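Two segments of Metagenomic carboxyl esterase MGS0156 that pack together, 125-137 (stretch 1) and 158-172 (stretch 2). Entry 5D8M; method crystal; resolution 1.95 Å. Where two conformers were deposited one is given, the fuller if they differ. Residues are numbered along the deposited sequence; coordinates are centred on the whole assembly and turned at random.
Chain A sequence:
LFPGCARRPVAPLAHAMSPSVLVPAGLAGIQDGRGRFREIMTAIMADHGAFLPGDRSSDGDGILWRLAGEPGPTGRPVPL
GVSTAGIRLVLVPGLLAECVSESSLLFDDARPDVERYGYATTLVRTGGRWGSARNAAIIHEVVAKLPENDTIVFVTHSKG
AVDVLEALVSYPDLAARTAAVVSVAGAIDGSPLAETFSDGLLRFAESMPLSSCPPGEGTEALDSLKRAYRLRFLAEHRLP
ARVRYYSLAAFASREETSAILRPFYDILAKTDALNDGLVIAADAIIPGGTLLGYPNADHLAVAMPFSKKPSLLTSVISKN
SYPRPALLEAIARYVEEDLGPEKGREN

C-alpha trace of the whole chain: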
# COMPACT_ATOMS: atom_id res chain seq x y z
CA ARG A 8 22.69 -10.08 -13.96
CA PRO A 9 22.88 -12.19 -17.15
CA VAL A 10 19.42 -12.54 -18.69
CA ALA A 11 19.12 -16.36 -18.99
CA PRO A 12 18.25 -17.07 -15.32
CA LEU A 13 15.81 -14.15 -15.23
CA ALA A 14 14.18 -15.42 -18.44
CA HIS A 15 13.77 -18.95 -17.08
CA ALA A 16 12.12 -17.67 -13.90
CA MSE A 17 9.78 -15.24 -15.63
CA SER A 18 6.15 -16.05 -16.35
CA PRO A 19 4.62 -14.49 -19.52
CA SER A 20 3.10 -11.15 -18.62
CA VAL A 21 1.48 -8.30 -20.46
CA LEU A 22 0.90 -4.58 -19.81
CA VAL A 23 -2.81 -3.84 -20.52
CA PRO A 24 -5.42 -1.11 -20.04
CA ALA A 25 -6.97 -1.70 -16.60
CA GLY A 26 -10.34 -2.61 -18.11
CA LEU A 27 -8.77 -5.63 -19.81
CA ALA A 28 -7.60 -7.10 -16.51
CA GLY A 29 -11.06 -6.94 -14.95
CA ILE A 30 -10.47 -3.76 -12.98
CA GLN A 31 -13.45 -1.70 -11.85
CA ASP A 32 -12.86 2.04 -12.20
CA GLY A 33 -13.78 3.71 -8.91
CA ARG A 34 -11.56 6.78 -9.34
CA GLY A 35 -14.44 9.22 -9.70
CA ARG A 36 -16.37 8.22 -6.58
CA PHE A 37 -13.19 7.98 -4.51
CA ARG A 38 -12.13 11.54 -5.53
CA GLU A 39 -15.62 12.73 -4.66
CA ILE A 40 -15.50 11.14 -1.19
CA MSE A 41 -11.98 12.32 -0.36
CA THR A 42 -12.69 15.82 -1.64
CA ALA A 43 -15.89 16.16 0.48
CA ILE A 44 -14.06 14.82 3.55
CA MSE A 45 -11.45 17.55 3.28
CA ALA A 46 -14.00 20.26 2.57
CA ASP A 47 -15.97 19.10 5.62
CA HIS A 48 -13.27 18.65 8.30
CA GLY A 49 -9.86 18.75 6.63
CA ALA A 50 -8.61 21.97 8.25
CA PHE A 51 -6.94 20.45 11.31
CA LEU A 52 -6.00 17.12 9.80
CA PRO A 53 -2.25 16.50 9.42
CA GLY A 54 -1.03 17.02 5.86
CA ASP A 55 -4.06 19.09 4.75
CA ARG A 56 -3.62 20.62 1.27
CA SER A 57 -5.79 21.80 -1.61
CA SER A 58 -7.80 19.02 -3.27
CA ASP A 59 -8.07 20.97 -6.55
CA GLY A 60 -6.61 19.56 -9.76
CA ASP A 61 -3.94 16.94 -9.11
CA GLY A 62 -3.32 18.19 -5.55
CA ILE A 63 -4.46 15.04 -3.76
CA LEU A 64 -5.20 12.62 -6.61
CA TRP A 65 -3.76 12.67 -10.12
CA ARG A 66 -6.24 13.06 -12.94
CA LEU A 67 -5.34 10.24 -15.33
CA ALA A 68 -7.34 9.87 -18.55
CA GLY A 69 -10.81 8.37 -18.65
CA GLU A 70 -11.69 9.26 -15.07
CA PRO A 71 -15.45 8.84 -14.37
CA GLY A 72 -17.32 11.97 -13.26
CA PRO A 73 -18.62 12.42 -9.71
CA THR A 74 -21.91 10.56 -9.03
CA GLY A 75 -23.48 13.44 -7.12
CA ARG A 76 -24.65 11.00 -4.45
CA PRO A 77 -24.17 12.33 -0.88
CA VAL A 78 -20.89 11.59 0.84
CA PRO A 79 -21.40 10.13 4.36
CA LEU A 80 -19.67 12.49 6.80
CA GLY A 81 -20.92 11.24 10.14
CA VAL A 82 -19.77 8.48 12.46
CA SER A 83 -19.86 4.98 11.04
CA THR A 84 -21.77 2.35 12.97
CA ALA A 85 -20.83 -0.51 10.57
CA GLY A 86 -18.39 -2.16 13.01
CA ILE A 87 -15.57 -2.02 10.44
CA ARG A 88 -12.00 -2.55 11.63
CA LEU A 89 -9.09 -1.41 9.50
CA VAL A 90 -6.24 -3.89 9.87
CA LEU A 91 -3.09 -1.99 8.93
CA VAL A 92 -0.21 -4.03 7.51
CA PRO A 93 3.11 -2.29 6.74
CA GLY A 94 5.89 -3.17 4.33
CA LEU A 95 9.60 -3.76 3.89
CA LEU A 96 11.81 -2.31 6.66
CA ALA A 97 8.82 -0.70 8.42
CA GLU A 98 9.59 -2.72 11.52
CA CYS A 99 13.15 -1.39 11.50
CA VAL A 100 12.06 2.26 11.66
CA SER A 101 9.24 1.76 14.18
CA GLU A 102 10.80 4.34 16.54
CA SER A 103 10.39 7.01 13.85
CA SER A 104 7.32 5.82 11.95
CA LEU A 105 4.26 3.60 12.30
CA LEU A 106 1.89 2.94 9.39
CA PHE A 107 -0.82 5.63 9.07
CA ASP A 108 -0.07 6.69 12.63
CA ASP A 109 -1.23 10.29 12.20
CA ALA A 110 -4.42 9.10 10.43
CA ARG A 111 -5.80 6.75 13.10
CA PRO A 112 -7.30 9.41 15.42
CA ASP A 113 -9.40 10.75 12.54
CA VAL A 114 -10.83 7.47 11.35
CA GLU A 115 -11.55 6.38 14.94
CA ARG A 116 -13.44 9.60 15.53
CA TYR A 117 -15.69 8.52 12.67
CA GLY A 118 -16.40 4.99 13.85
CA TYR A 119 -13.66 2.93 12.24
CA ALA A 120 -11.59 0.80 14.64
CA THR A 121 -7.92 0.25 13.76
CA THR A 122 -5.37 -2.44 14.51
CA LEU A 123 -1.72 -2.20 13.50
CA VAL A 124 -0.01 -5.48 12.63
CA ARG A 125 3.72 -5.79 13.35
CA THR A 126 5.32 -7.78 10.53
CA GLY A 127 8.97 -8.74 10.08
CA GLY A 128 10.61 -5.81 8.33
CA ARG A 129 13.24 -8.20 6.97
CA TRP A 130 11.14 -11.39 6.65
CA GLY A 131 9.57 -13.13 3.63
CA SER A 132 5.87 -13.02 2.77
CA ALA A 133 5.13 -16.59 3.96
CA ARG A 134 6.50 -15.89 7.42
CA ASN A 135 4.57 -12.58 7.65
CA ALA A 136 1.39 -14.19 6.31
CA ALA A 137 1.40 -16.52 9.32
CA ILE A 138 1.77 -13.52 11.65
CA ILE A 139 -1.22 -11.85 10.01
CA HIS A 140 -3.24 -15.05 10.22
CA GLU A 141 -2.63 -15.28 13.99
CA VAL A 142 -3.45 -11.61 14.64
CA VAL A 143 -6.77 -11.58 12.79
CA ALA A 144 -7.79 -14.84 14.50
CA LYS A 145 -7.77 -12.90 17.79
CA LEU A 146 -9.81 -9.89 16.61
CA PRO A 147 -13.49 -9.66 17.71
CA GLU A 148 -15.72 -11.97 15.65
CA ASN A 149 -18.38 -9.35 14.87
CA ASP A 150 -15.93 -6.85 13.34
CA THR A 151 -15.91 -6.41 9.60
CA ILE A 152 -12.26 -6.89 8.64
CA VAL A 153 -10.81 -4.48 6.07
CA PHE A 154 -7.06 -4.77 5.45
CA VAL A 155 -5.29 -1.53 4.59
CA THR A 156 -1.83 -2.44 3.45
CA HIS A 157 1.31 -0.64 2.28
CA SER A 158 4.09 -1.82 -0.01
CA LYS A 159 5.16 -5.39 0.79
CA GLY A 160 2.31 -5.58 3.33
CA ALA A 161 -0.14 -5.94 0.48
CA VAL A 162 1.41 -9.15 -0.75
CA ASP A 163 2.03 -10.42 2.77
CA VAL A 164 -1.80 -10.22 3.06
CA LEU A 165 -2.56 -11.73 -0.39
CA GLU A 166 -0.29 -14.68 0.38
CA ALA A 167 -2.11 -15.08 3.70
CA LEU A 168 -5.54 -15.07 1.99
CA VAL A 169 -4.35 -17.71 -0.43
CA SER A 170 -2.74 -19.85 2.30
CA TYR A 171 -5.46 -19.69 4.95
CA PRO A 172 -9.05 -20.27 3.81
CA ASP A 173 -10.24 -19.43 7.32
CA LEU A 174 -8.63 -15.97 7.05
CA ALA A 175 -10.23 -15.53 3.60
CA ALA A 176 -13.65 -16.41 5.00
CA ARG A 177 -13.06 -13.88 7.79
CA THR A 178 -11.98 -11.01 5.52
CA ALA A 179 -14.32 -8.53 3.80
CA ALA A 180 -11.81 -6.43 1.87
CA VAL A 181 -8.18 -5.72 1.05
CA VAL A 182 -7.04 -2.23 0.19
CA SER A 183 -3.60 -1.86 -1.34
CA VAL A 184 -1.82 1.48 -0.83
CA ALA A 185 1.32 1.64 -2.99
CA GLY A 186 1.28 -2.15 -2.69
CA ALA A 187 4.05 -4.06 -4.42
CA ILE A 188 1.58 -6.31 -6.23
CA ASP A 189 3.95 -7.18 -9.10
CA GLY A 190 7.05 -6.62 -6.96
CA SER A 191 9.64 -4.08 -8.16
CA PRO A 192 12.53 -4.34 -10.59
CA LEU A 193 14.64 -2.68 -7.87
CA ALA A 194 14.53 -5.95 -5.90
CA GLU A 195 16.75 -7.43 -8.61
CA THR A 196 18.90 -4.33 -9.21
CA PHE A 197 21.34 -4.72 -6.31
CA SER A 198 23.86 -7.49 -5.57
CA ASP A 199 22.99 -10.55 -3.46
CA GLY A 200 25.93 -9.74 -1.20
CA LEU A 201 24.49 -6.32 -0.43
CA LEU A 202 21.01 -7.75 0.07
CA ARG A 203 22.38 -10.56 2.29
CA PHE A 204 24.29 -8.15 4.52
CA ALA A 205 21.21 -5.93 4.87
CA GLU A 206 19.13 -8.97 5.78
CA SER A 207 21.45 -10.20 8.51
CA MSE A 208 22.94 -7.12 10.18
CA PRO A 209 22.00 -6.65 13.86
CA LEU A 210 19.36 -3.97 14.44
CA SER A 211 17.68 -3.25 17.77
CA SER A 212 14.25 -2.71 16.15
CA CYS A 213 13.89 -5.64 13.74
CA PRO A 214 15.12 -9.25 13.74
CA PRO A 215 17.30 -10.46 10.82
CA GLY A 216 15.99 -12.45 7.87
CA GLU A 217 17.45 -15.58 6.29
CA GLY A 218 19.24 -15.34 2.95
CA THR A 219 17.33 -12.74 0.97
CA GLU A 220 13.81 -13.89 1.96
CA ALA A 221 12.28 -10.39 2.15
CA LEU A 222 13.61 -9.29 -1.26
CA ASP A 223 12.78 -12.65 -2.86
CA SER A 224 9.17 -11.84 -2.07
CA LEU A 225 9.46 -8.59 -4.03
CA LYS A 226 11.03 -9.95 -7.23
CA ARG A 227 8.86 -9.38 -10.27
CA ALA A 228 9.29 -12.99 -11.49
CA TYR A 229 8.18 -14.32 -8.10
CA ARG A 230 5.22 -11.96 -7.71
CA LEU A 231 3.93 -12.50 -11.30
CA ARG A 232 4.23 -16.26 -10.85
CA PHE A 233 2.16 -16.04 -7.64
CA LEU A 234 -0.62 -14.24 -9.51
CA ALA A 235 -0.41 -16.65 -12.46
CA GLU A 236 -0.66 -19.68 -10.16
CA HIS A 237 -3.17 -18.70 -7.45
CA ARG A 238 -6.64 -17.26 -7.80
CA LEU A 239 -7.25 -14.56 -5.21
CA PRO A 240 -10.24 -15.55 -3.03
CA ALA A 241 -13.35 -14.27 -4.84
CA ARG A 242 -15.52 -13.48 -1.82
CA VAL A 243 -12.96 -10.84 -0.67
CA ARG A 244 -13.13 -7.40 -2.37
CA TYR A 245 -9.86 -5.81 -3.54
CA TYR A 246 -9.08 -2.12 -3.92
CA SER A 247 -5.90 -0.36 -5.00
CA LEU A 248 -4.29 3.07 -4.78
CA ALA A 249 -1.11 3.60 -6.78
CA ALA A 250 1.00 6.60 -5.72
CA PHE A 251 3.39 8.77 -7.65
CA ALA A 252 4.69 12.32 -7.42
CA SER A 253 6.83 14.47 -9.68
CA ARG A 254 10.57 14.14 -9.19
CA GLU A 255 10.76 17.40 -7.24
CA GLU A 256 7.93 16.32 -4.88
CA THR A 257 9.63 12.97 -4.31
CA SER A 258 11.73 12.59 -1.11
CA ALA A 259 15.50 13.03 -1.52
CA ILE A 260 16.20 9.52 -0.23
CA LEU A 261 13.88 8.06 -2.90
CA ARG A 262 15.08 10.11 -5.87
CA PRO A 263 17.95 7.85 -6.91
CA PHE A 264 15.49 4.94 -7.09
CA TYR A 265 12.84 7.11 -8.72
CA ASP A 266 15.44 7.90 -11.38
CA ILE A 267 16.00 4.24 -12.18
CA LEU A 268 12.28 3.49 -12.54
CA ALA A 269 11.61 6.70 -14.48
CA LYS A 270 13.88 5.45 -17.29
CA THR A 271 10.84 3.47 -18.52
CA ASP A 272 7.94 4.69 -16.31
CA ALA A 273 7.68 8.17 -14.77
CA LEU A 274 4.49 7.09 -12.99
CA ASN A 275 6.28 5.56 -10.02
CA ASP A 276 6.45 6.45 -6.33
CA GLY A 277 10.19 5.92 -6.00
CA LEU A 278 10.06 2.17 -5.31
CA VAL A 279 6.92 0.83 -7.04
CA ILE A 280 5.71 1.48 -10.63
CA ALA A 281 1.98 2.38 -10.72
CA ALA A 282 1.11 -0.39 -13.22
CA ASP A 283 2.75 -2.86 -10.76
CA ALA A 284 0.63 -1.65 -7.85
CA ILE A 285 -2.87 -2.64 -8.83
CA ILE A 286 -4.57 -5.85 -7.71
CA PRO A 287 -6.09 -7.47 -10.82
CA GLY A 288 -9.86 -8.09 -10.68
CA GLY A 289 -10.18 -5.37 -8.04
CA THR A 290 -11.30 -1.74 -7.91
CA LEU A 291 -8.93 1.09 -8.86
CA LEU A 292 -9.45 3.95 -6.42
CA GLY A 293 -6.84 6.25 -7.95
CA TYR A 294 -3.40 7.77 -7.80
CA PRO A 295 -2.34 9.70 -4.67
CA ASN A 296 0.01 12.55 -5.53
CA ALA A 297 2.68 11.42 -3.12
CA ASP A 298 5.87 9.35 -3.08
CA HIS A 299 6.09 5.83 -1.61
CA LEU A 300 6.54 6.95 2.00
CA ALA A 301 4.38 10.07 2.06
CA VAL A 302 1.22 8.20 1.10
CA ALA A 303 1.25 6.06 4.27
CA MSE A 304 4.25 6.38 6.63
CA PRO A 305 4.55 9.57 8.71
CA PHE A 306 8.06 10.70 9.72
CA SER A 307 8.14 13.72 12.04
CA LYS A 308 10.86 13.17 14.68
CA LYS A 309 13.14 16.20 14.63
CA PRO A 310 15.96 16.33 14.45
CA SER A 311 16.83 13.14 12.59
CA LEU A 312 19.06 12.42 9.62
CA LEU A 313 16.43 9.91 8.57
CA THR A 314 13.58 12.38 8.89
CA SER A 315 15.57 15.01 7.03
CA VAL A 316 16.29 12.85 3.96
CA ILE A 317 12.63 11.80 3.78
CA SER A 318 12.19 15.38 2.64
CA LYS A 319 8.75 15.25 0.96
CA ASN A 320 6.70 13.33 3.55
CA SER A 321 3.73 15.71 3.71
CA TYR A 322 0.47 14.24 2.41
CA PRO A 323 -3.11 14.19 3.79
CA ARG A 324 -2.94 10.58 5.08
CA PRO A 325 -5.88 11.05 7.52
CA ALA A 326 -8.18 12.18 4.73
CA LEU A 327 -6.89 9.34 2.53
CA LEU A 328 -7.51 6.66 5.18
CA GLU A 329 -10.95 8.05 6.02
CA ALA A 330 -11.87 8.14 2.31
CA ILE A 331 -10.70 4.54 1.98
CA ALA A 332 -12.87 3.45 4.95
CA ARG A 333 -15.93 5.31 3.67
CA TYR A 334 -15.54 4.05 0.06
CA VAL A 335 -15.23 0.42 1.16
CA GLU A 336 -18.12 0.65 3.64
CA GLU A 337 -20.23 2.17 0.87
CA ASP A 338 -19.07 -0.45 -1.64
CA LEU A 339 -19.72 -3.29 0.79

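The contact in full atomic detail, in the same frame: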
# COMPACT_ATOMS: atom_id res chain seq x y z
N ARG A 125 2.26 -5.84 13.46
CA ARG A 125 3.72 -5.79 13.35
C ARG A 125 4.16 -6.99 12.53
O ARG A 125 3.92 -8.13 12.93
CB ARG A 125 4.39 -5.79 14.73
CG ARG A 125 5.91 -5.86 14.65
CD ARG A 125 6.56 -5.61 16.01
NE ARG A 125 8.00 -5.87 15.95
CZ ARG A 125 8.87 -5.56 16.90
NH1 ARG A 125 8.47 -4.95 18.02
NH2 ARG A 125 10.15 -5.87 16.73
N THR A 126 4.73 -6.74 11.37
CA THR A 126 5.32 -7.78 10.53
C THR A 126 6.85 -7.73 10.65
O THR A 126 7.40 -6.76 11.20
CB THR A 126 4.93 -7.60 9.05
OG1 THR A 126 5.41 -6.33 8.57
CG2 THR A 126 3.42 -7.67 8.86
N GLY A 127 7.53 -8.76 10.15
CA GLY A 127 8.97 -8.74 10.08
C GLY A 127 9.39 -7.80 8.97
O GLY A 127 9.04 -8.00 7.80
N GLY A 128 10.12 -6.75 9.33
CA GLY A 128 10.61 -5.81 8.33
C GLY A 128 11.59 -6.45 7.36
O GLY A 128 11.74 -5.99 6.23
N ARG A 129 12.27 -7.51 7.80
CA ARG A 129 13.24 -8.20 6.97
C ARG A 129 12.88 -9.67 6.68
O ARG A 129 13.75 -10.47 6.35
CB ARG A 129 14.62 -8.11 7.64
CG ARG A 129 15.05 -6.66 7.88
CD ARG A 129 16.51 -6.58 8.24
NE ARG A 129 16.77 -6.89 9.64
CZ ARG A 129 17.99 -6.90 10.18
NH1 ARG A 129 18.15 -7.17 11.47
NH2 ARG A 129 19.04 -6.65 9.43
N TRP A 130 11.60 -10.00 6.79
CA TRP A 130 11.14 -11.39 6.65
C TRP A 130 10.35 -11.59 5.36
O TRP A 130 9.77 -10.65 4.85
CB TRP A 130 10.28 -11.79 7.84
CG TRP A 130 11.07 -11.99 9.11
CD1 TRP A 130 12.43 -12.00 9.25
CD2 TRP A 130 10.54 -12.25 10.41
NE1 TRP A 130 12.78 -12.25 10.56
CE2 TRP A 130 11.63 -12.41 11.29
CE3 TRP A 130 9.25 -12.36 10.92
CZ2 TRP A 130 11.46 -12.66 12.66
CZ3 TRP A 130 9.08 -12.61 12.28
CH2 TRP A 130 10.18 -12.77 13.12
N GLY A 131 10.28 -12.83 4.86
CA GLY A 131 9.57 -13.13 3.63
C GLY A 131 8.06 -13.10 3.82
O GLY A 131 7.56 -13.06 4.95
N SER A 132 7.32 -13.10 2.71
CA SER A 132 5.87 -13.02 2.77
C SER A 132 5.20 -14.22 3.47
O SER A 132 4.22 -14.03 4.16
CB SER A 132 5.31 -12.87 1.36
OG SER A 132 5.55 -11.56 0.90
N ALA A 133 5.73 -15.44 3.30
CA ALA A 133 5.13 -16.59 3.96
C ALA A 133 5.19 -16.47 5.49
O ALA A 133 4.21 -16.77 6.19
CB ALA A 133 5.80 -17.89 3.51
N ARG A 134 6.35 -16.06 6.00
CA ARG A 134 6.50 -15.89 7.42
C ARG A 134 5.57 -14.78 7.96
O ARG A 134 4.95 -14.92 9.03
CB ARG A 134 7.96 -15.59 7.76
CG ARG A 134 8.22 -15.60 9.26
CD ARG A 134 9.70 -15.60 9.58
NE ARG A 134 9.94 -15.89 10.99
CZ ARG A 134 11.16 -15.99 11.52
NH1 ARG A 134 12.23 -15.79 10.75
NH2 ARG A 134 11.32 -16.27 12.80
N ASN A 135 5.44 -13.68 7.22
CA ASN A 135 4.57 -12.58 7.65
C ASN A 135 3.09 -12.92 7.51
O ASN A 135 2.27 -12.46 8.30
CB ASN A 135 4.89 -11.31 6.87
CG ASN A 135 6.13 -10.63 7.38
OD1 ASN A 135 6.63 -10.97 8.44
ND2 ASN A 135 6.62 -9.64 6.65
N ALA A 136 2.76 -13.71 6.50
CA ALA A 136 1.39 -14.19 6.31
C ALA A 136 0.91 -14.98 7.53
O ALA A 136 -0.25 -14.87 7.92
CB ALA A 136 1.31 -15.06 5.05
N ALA A 137 1.80 -15.77 8.13
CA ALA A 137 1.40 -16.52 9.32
C ALA A 137 1.15 -15.58 10.51
O ALA A 137 0.26 -15.82 11.33
CB ALA A 137 2.45 -17.58 9.66
N SER A 158 2.88 -1.22 0.53
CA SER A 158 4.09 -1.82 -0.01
C SER A 158 4.06 -3.36 0.04
O SER A 158 3.13 -4.00 -0.41
CB SER A 158 5.29 -1.27 0.76
OG SER A 158 6.52 -1.62 0.15
N LYS A 159 5.09 -3.93 0.66
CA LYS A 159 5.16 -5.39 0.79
C LYS A 159 4.00 -5.97 1.64
O LYS A 159 3.65 -7.16 1.53
CB LYS A 159 6.52 -5.81 1.37
CG LYS A 159 6.72 -7.33 1.45
CD LYS A 159 8.16 -7.70 1.80
CE LYS A 159 8.25 -9.14 2.31
NZ LYS A 159 7.54 -9.27 3.66
N GLY A 160 3.42 -5.14 2.49
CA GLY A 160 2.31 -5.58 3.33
C GLY A 160 1.14 -6.11 2.52
O GLY A 160 0.42 -7.02 2.94
N ALA A 161 0.95 -5.52 1.34
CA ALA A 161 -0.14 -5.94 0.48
C ALA A 161 0.03 -7.38 0.04
O ALA A 161 -0.94 -8.12 -0.01
CB ALA A 161 -0.23 -5.02 -0.76
N VAL A 162 1.25 -7.80 -0.26
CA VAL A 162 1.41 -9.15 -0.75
C VAL A 162 1.64 -10.12 0.39
O VAL A 162 1.31 -11.29 0.24
CB VAL A 162 2.53 -9.25 -1.80
CG1 VAL A 162 2.12 -8.42 -3.02
CG2 VAL A 162 3.84 -8.74 -1.25
N ASP A 163 2.11 -9.64 1.54
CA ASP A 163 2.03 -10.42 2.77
C ASP A 163 0.56 -10.85 2.99
O ASP A 163 0.27 -12.01 3.27
CB ASP A 163 2.53 -9.61 3.99
CG ASP A 163 4.05 -9.38 4.01
OD1 ASP A 163 4.81 -9.97 3.20
OD2 ASP A 163 4.48 -8.58 4.89
N VAL A 164 -0.38 -9.92 2.83
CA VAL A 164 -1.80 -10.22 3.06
C VAL A 164 -2.38 -11.13 1.96
O VAL A 164 -3.08 -12.10 2.27
CB VAL A 164 -2.65 -8.92 3.18
CG1 VAL A 164 -4.15 -9.21 3.12
CG2 VAL A 164 -2.33 -8.20 4.50
N LEU A 165 -2.06 -10.86 0.69
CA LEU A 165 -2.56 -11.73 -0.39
C LEU A 165 -2.06 -13.17 -0.22
O LEU A 165 -2.81 -14.12 -0.44
CB LEU A 165 -2.13 -11.19 -1.77
CG LEU A 165 -2.77 -9.86 -2.21
CD1 LEU A 165 -2.44 -9.51 -3.69
CD2 LEU A 165 -4.30 -9.86 -1.96
N GLU A 166 -0.80 -13.34 0.16
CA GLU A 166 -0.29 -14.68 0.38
C GLU A 166 -1.02 -15.34 1.54
O GLU A 166 -1.29 -16.54 1.51
CB GLU A 166 1.23 -14.67 0.62
CG GLU A 166 2.00 -14.16 -0.63
CD GLU A 166 3.40 -14.76 -0.82
OE1 GLU A 166 3.87 -15.57 0.01
OE2 GLU A 166 4.03 -14.40 -1.84
N ALA A 167 -1.35 -14.56 2.57
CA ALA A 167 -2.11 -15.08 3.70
C ALA A 167 -3.51 -15.55 3.25
O ALA A 167 -3.96 -16.63 3.60
CB ALA A 167 -2.21 -14.02 4.80
N LEU A 168 -4.18 -14.73 2.45
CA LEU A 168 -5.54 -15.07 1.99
C LEU A 168 -5.55 -16.34 1.15
O LEU A 168 -6.45 -17.15 1.21
CB LEU A 168 -6.13 -13.90 1.19
CG LEU A 168 -6.40 -12.68 2.07
CD1 LEU A 168 -6.87 -11.53 1.24
CD2 LEU A 168 -7.47 -13.04 3.10
N VAL A 169 -4.50 -16.52 0.36
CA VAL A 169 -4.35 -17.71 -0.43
C VAL A 169 -3.99 -18.93 0.41
O VAL A 169 -4.43 -20.04 0.13
CB VAL A 169 -3.28 -17.51 -1.53
CG1 VAL A 169 -2.92 -18.84 -2.19
CG2 VAL A 169 -3.80 -16.53 -2.58
N SER A 170 -3.19 -18.73 1.46
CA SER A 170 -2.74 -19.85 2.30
C SER A 170 -3.76 -20.30 3.34
O SER A 170 -3.79 -21.48 3.70
CB SER A 170 -1.44 -19.47 3.02
OG SER A 170 -0.40 -19.30 2.08
N TYR A 171 -4.57 -19.37 3.84
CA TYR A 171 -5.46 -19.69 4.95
C TYR A 171 -6.90 -19.42 4.60
O TYR A 171 -7.36 -18.30 4.73
CB TYR A 171 -5.04 -18.88 6.19
CG TYR A 171 -3.57 -19.03 6.52
CD1 TYR A 171 -3.09 -20.20 7.10
CD2 TYR A 171 -2.66 -18.01 6.27
CE1 TYR A 171 -1.75 -20.35 7.42
CE2 TYR A 171 -1.31 -18.16 6.57
CZ TYR A 171 -0.86 -19.33 7.15
OH TYR A 171 0.48 -19.48 7.46
N PRO A 172 -7.63 -20.44 4.13
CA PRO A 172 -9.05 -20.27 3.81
C PRO A 172 -9.87 -19.69 4.97
O PRO A 172 -10.84 -18.99 4.73
CB PRO A 172 -9.51 -21.70 3.50
CG PRO A 172 -8.28 -22.40 3.04
CD PRO A 172 -7.13 -21.79 3.81
O HOH W 1 5.45 -6.40 5.82
O HOH W 2 8.16 -7.00 5.26
O HOH W 3 2.57 -18.71 5.67

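Two helices, 132-137 and 159-170, cross at 71° with their axes 8.0 Å apart at closest approach, a spacing that goes with small residues at the crossing. A136 CA lies 4.5 Å from A167 CA and S132 CA 4.6 Å from D163 CA; A136 CB meets A167 CB at 3.7 Å and also rests 3.7 Å from D163 O, so a methyl packs directly on the neighbouring backbone.

One turn earlier, S132 is the knob, seated among K159, V162, D163 and E166. Its m rotamer (chi1 -74°) places OG where it donates to D163 OD1 at 2.9 Å.

D163 is the hub. Its CA-to-CB bond points sideways, but chi1 of -71° (m) brings the carboxylate nearer the first stretch, and both oxygens find partners there: OD1 takes S132 OG, while OD2 accepts from N135 ND2 at 3.0 Å. Water 1 links D163 OD2 to T126 OG1.

K159, one helical turn before D163, runs extended through three t angles and then bends at chi4 (-67°, m). That last turn sets NZ 2.9 Å from D163 OD1 in a salt bridge within the helix and 2.9 Å from W130 O, to which it donates, so the buried charge is met by both a carboxylate and a loop carbonyl. Water 2 carries NZ onward to G127 O.

N135, also m (chi1 -78°), uses its amide in two directions: OD1 accepts from G127 N at 2.9 Å and ND2 donates to G127 O at 3.1 Å, tying the G127-W130 turn to its own helix while ND2 also serves D163. K159 NZ, 3.2 Å from N135 ND2, is a fellow donor, and the two make no bond.

At the far end Y171 (chi1 -52°, m) lays CE2 4.3 Å from A136 CB, and its OH reaches A133 O through water 3.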